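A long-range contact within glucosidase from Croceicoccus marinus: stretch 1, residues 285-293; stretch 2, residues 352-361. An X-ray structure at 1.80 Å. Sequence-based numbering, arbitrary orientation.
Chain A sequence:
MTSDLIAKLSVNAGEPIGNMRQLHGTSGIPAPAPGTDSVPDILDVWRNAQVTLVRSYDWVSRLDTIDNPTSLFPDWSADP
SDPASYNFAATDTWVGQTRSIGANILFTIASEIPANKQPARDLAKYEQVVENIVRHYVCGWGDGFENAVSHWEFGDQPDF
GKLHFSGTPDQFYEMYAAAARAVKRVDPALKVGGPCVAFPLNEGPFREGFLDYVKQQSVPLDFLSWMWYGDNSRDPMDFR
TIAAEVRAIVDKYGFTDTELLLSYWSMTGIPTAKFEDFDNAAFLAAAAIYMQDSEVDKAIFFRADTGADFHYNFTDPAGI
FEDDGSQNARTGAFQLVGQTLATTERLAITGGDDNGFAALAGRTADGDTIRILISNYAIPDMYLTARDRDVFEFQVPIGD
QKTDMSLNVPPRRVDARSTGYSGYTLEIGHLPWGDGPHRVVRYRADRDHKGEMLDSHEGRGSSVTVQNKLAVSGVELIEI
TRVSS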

# COMPACT_ATOMS: atom_id res chain seq x y z
N ALA A 285 -8.50 6.53 -4.85
CA ALA A 285 -8.64 7.66 -3.93
C ALA A 285 -9.75 7.40 -2.91
O ALA A 285 -9.57 7.66 -1.71
N ALA A 286 -10.90 6.89 -3.35
CA ALA A 286 -11.96 6.58 -2.39
C ALA A 286 -11.52 5.48 -1.42
O ALA A 286 -11.85 5.53 -0.23
N ALA A 287 -10.78 4.49 -1.91
CA ALA A 287 -10.34 3.40 -1.03
C ALA A 287 -9.40 3.92 0.06
O ALA A 287 -9.52 3.54 1.23
N ALA A 288 -8.44 4.77 -0.32
CA ALA A 288 -7.57 5.40 0.66
C ALA A 288 -8.37 6.18 1.70
O ALA A 288 -8.09 6.10 2.90
N ILE A 289 -9.37 6.95 1.26
CA ILE A 289 -10.16 7.73 2.21
C ILE A 289 -10.91 6.81 3.16
O ILE A 289 -10.90 7.01 4.38
N TYR A 290 -11.56 5.77 2.62
CA TYR A 290 -12.34 4.89 3.48
C TYR A 290 -11.45 4.11 4.44
O TYR A 290 -11.85 3.87 5.58
N MSE A 291 -10.24 3.72 4.03
CA MSE A 291 -9.43 2.89 4.91
C MSE A 291 -8.71 3.74 5.95
O MSE A 291 -8.13 3.20 6.89
N GLN A 292 -8.74 5.06 5.80
CA GLN A 292 -8.17 5.92 6.84
C GLN A 292 -8.88 5.72 8.17
O GLN A 292 -8.28 5.90 9.24
N ASP A 293 -10.16 5.34 8.12
CA ASP A 293 -10.96 4.99 9.29
C ASP A 293 -11.19 3.47 9.26
O ASP A 293 -12.22 2.99 8.77
N GLY A 352 -19.62 14.10 3.02
CA GLY A 352 -19.33 12.98 2.15
C GLY A 352 -20.28 11.85 2.44
O GLY A 352 -21.14 11.93 3.32
N ASP A 353 -20.14 10.76 1.70
CA ASP A 353 -20.98 9.59 1.96
C ASP A 353 -20.13 8.33 1.88
O ASP A 353 -18.92 8.38 1.61
N ASP A 354 -20.76 7.18 2.13
CA ASP A 354 -20.08 5.89 2.04
C ASP A 354 -20.43 5.13 0.76
O ASP A 354 -20.14 3.93 0.67
N ASN A 355 -21.02 5.81 -0.23
CA ASN A 355 -21.36 5.23 -1.53
C ASN A 355 -20.47 5.75 -2.65
O ASN A 355 -20.89 5.78 -3.81
N GLY A 356 -19.26 6.17 -2.33
CA GLY A 356 -18.28 6.51 -3.34
C GLY A 356 -17.97 7.98 -3.48
O GLY A 356 -17.05 8.33 -4.23
N PHE A 357 -18.70 8.87 -2.81
CA PHE A 357 -18.35 10.29 -2.79
C PHE A 357 -17.58 10.54 -1.49
O PHE A 357 -18.14 10.96 -0.48
N ALA A 358 -16.28 10.29 -1.55
CA ALA A 358 -15.43 10.25 -0.36
C ALA A 358 -14.62 11.53 -0.25
O ALA A 358 -14.11 12.03 -1.26
N ALA A 359 -14.48 12.05 0.96
CA ALA A 359 -13.76 13.29 1.16
C ALA A 359 -12.95 13.20 2.45
O ALA A 359 -13.35 12.52 3.41
N LEU A 360 -11.82 13.90 2.46
CA LEU A 360 -10.84 13.82 3.53
C LEU A 360 -10.11 15.16 3.59
O LEU A 360 -9.77 15.73 2.55
N ALA A 361 -9.86 15.65 4.80
CA ALA A 361 -9.23 16.96 4.95
C ALA A 361 -8.15 16.92 6.01
O ALA A 361 -8.28 16.22 7.03

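One tyrosine hydroxyl bridges two backbone atoms of the turn that leads into the strand. Tyr-290 leaves the helix sideways, but with chi1 m (-72°) and chi2 near -40° its ring reaches across to the loop before the strand, where OH gives a hydrogen bond to Asp-353 O at 2.8 Å and accepts one from Gly-356 N at 3.0 Å. Both partners are backbone atoms lying at the ring edge, so both hydrogen bonds of the phenol go to the backbone of the turn and none to its side chains. The turn also braces itself: Asp-353, chi1 p, accepts at OD1 from Asn-355 N, with Asp-353 OD1 to Asn-355 N at 2.8 Å. Phe-357 N donates to the same Asp-353 OD1 at 3.0 Å, while Asp-353 N donates to Phe-357 O at 3.0 Å. Gly-356 sits at phi 109°, psi -8°, where a CB would jam against the preceding carbonyl oxygen; the backbone alone calls for glycine.

Beyond the turn the rule becomes apolar. Helix and strand axes approach to 7.8 Å and cross at 60°, and strand alternation sends Ala-358 and Leu-360 toward the helix while Phe-357 and Ala-359 point away. Ala-358 is the small residue at the close point, its CA 5.4 Å from Ala-286 CA. Its methyl serves three neighbours: Ala-358 CB lies 4.1 Å from Ala-286 CB, 3.8 Å from Ile-289 CG2, and over one face of the Tyr-290 ring, 4.3 Å from the centroid in a CH-pi contact.

Ile-289 points toward the strand with chi1 m and chi2 t. Its CG1 packs 3.9 Å from Leu-360 CB, and its CG2 also comes within 3.6 Å of Ala-359 O, so it covers strand backbone as well as side chains. Leu-360 (t, p) extends the apolar patch to Gln-292, where Leu-360 CD1 meets Gln-292 CG at 4.3 Å; the amide of that glutamine finds its hydrogen bonds elsewhere in the structure.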

# COMPACT_ATOMS: atom_id res chain seq x y z
CB ALA A 285 -8.89 8.95 -4.72
CB ALA A 286 -13.25 6.17 -3.11
CB ALA A 287 -9.65 2.30 -1.84
CB ALA A 288 -6.57 6.31 -0.04
CB ILE A 289 -11.12 8.68 1.47
CG1 ILE A 289 -10.29 9.74 0.74
CG2 ILE A 289 -12.10 9.33 2.46
CD1 ILE A 289 -11.07 10.64 -0.24
CB TYR A 290 -13.20 3.94 2.65
CG TYR A 290 -14.37 4.63 1.97
CD1 TYR A 290 -15.10 5.61 2.62
CD2 TYR A 290 -14.72 4.31 0.66
CE1 TYR A 290 -16.15 6.26 1.99
CE2 TYR A 290 -15.77 4.96 0.02
CZ TYR A 290 -16.49 5.93 0.70
OH TYR A 290 -17.53 6.57 0.07
CB MSE A 291 -8.43 2.05 4.11
CG MSE A 291 -7.24 2.83 3.59
SE MSE A 291 -5.92 1.63 2.82
CE MSE A 291 -6.85 1.09 1.19
CB GLN A 292 -8.23 7.39 6.40
CG GLN A 292 -7.73 8.41 7.43
CD GLN A 292 -6.22 8.45 7.62
OE1 GLN A 292 -5.72 9.02 8.60
NE2 GLN A 292 -5.47 7.85 6.69
CB ASP A 293 -12.27 5.76 9.28
CG ASP A 293 -12.06 7.25 9.35
OD1 ASP A 293 -11.28 7.68 10.22
OD2 ASP A 293 -12.66 7.98 8.52
CB ASP A 353 -22.19 9.57 1.00
CG ASP A 353 -21.81 9.35 -0.45
OD1 ASP A 353 -20.89 8.55 -0.72
OD2 ASP A 353 -22.43 9.97 -1.34
CB ASP A 354 -20.37 5.03 3.28
CG ASP A 354 -21.84 4.74 3.47
OD1 ASP A 354 -22.65 5.12 2.59
OD2 ASP A 354 -22.20 4.12 4.50
CB ASN A 355 -22.81 5.51 -1.91
CG ASN A 355 -23.72 5.52 -0.72
OD1 ASN A 355 -24.20 6.58 -0.32
ND2 ASN A 355 -23.97 4.35 -0.16
CB PHE A 357 -19.56 11.21 -2.93
CG PHE A 357 -19.19 12.64 -3.22
CD1 PHE A 357 -18.85 13.03 -4.51
CD2 PHE A 357 -19.12 13.58 -2.20
CE1 PHE A 357 -18.48 14.34 -4.79
CE2 PHE A 357 -18.76 14.90 -2.47
CZ PHE A 357 -18.43 15.28 -3.76
CB ALA A 358 -14.49 9.05 -0.43
CB ALA A 359 -14.72 14.49 1.20
CB LEU A 360 -9.86 12.67 3.28
CG LEU A 360 -8.71 12.44 4.26
CD1 LEU A 360 -9.22 12.03 5.63
CD2 LEU A 360 -7.74 11.38 3.73
CB ALA A 361 -10.26 18.04 5.30